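Local coordinates for protein yjcS (Bacillus subtilis, PDB 1Q8B), which is of unknown function but belongs to the antibiotic biosynthesis monooxygenase family of dimeric alpha/beta-barrel proteins and may be an enzyme, at residues S24-D27 with L28-M32. Sequence-based numbering, arbitrary orientation.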
ATOM      1  N   SER A  24     -19.266  -6.152   9.085  1.00 27.52           N
ATOM      2  CA  SER A  24     -19.006  -7.086  10.172  1.00 28.39           C
ATOM      3  C   SER A  24     -20.166  -6.975  11.158  1.00 29.52           C
ATOM      4  O   SER A  24     -20.870  -5.965  11.183  1.00 29.77           O
ATOM      5  CB  SER A  24     -17.701  -6.717  10.876  1.00 27.49           C
ATOM      6  OG  SER A  24     -17.579  -7.391  12.116  1.00 27.12           O
ATOM      7  N   ASP A  25     -20.373  -8.009  11.965  1.00 30.77           N
ATOM      8  CA  ASP A  25     -21.449  -7.979  12.950  1.00 32.01           C
ATOM      9  C   ASP A  25     -20.876  -7.795  14.347  1.00 31.52           C
ATOM     10  O   ASP A  25     -21.571  -7.974  15.344  1.00 31.76           O
ATOM     11  CB  ASP A  25     -22.285  -9.267  12.884  1.00 34.17           C
ATOM     12  CG  ASP A  25     -21.489 -10.512  13.256  1.00 36.49           C
ATOM     13  OD1 ASP A  25     -22.037 -11.627  13.105  1.00 38.38           O
ATOM     14  OD2 ASP A  25     -20.324 -10.384  13.700  1.00 37.76           O
ATOM     15  N   LYS A  26     -19.602  -7.435  14.415  1.00 31.17           N
ATOM     16  CA  LYS A  26     -18.954  -7.229  15.698  1.00 31.44           C
ATOM     17  C   LYS A  26     -19.418  -5.937  16.347  1.00 31.12           C
ATOM     18  O   LYS A  26     -20.031  -5.090  15.696  1.00 30.31           O
ATOM     19  CB  LYS A  26     -17.434  -7.204  15.531  1.00 32.61           C
ATOM     20  CG  LYS A  26     -16.848  -8.542  15.123  1.00 34.28           C
ATOM     21  CD  LYS A  26     -15.335  -8.508  15.109  1.00 35.25           C
ATOM     22  CE  LYS A  26     -14.784  -9.871  14.733  1.00 36.75           C
ATOM     23  NZ  LYS A  26     -13.302  -9.844  14.546  1.00 38.84           N
ATOM     24  N   ASP A  27     -19.120  -5.807  17.635  1.00 31.00           N
ATOM     25  CA  ASP A  27     -19.476  -4.633  18.422  1.00 31.40           C
ATOM     26  C   ASP A  27     -18.785  -3.390  17.865  1.00 30.75           C
ATOM     27  O   ASP A  27     -17.577  -3.401  17.635  1.00 30.67           O
ATOM     28  CB  ASP A  27     -19.051  -4.851  19.879  1.00 33.18           C
ATOM     29  CG  ASP A  27     -19.355  -3.654  20.766  1.00 35.17           C
ATOM     30  OD1 ASP A  27     -20.555  -3.375  21.002  1.00 37.60           O
ATOM     31  OD2 ASP A  27     -18.397  -2.991  21.225  1.00 35.46           O
ATOM     32  N   LEU A  28     -19.551  -2.319  17.662  1.00 30.21           N
ATOM     33  CA  LEU A  28     -19.012  -1.072  17.125  1.00 30.02           C
ATOM     34  C   LEU A  28     -17.794  -0.575  17.908  1.00 30.64           C
ATOM     35  O   LEU A  28     -16.865  -0.009  17.327  1.00 30.11           O
ATOM     36  CB  LEU A  28     -20.101   0.007  17.112  1.00 29.70           C
ATOM     37  CG  LEU A  28     -19.751   1.392  16.545  1.00 29.80           C
ATOM     38  CD1 LEU A  28     -19.323   1.283  15.080  1.00 28.96           C
ATOM     39  CD2 LEU A  28     -20.960   2.308  16.676  1.00 29.47           C
ATOM     40  N   ASN A  29     -17.796  -0.783  19.222  1.00 31.39           N
ATOM     41  CA  ASN A  29     -16.675  -0.351  20.053  1.00 32.38           C
ATOM     42  C   ASN A  29     -15.448  -1.178  19.719  1.00 31.45           C
ATOM     43  O   ASN A  29     -14.351  -0.644  19.581  1.00 31.50           O
ATOM     44  CB  ASN A  29     -16.990  -0.513  21.543  1.00 35.00           C
ATOM     45  CG  ASN A  29     -18.257   0.202  21.954  1.00 37.70           C
ATOM     46  OD1 ASN A  29     -18.392   1.415  21.761  1.00 39.28           O
ATOM     47  ND2 ASN A  29     -19.201  -0.547  22.530  1.00 39.26           N
ATOM     48  N   GLU A  30     -15.636  -2.490  19.604  1.00 30.64           N
ATOM     49  CA  GLU A  30     -14.532  -3.379  19.276  1.00 30.07           C
ATOM     50  C   GLU A  30     -13.942  -2.947  17.938  1.00 28.76           C
ATOM     51  O   GLU A  30     -12.721  -2.840  17.783  1.00 27.92           O
ATOM     52  CB  GLU A  30     -15.017  -4.826  19.168  1.00 31.98           C
ATOM     53  CG  GLU A  30     -15.538  -5.436  20.463  1.00 35.60           C
ATOM     54  CD  GLU A  30     -15.893  -6.917  20.312  1.00 37.90           C
ATOM     55  OE1 GLU A  30     -16.401  -7.510  21.290  1.00 39.70           O
ATOM     56  OE2 GLU A  30     -15.662  -7.491  19.220  1.00 39.24           O
ATOM     57  N   ILE A  31     -14.825  -2.701  16.974  1.00 26.82           N
ATOM     58  CA  ILE A  31     -14.405  -2.279  15.647  1.00 26.01           C
ATOM     59  C   ILE A  31     -13.633  -0.966  15.707  1.00 25.67           C
ATOM     60  O   ILE A  31     -12.566  -0.842  15.109  1.00 25.29           O
ATOM     61  CB  ILE A  31     -15.623  -2.120  14.701  1.00 26.10           C
ATOM     62  CG1 ILE A  31     -16.279  -3.491  14.469  1.00 25.61           C
ATOM     63  CG2 ILE A  31     -15.179  -1.487  13.379  1.00 25.38           C
ATOM     64  CD1 ILE A  31     -17.614  -3.437  13.737  1.00 24.90           C
HETATM   65  N   MSE A  32     -14.158   0.009  16.441  1.00 25.82           N
HETATM   66  CA  MSE A  32     -13.481   1.294  16.543  1.00 26.26           C
HETATM   67  C   MSE A  32     -12.100   1.206  17.179  1.00 26.32           C
HETATM   68  O   MSE A  32     -11.225   2.000  16.852  1.00 26.21           O
HETATM   69  CB  MSE A  32     -14.347   2.304  17.296  1.00 27.04           C
HETATM   70  CG  MSE A  32     -15.464   2.891  16.448  1.00 27.43           C
HETATM   71 SE   MSE A  32     -14.838   3.574  14.713  1.00 31.48          SE
HETATM   72  CE  MSE A  32     -13.418   4.745  15.326  1.00 28.15           C
TER
HETATM   73  O   HOH W   1     -18.195  -8.213  18.827  1.00 35.20           O
HETATM   74  O   HOH W   2     -22.406  -2.125  18.442  1.00 42.56           O
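Asp-27 lays its CB against the CG methylene of Glu-30, 3.6 Å away, and serves as the N-cap of helix 28-42. Its chi1 of 179° puts CG beside the carbonyl carbon, which brings OD2 to the N-H groups of the first turn, where it accepts from the backbone N of Glu-30 at 3.2 Å. OD2 also takes two weak bonds, from the backbone N of Asn-29 and from its ND2, although this oxygen is modelled too near Asn-29 CB for its exact place to be trusted. The carboxylate and the Asn-29 amide planes stand 52° apart. The carbonyl of Asp-27 accepts the first i to i+4 bond of the helix, from Ile-31 N to Asp-27 O at 2.9 Å (168°).

Two waters add to the polar contacts. One accepts from Asp-27 N and gives a weak bond to Glu-30 OE2, which the extended Glu-30 chain carries back toward Lys-26 CB and Asp-27 N; the other accepts from Leu-28 N and donates weakly to Asp-27 OD1. Ile-31 supplies the apolar part: its CG1 lies 4.0 Å from Lys-26 CB, and its CD1 comes within 3.5 Å of Lys-26 O. Just upstream, Ser-24 OG accepts from Lys-26 N at 3.1 Å, an ST turn in the loop leading from strand 13-22 into the helix. Arg-61 donates through NH2 to the carbonyl oxygens of Ser-24 and Lys-26, while Ile-31 also packs on Ile-22 and Ile-63 of the sheet.

An acidic N-cap at this end of the helix should interact favourably with its dipole. As modelled, the carboxylate and the two waters between them meet the N-H groups of Asp-27, Leu-28, Asn-29 (weakly) and Glu-30, at a helix start where no preceding turn supplies carbonyls.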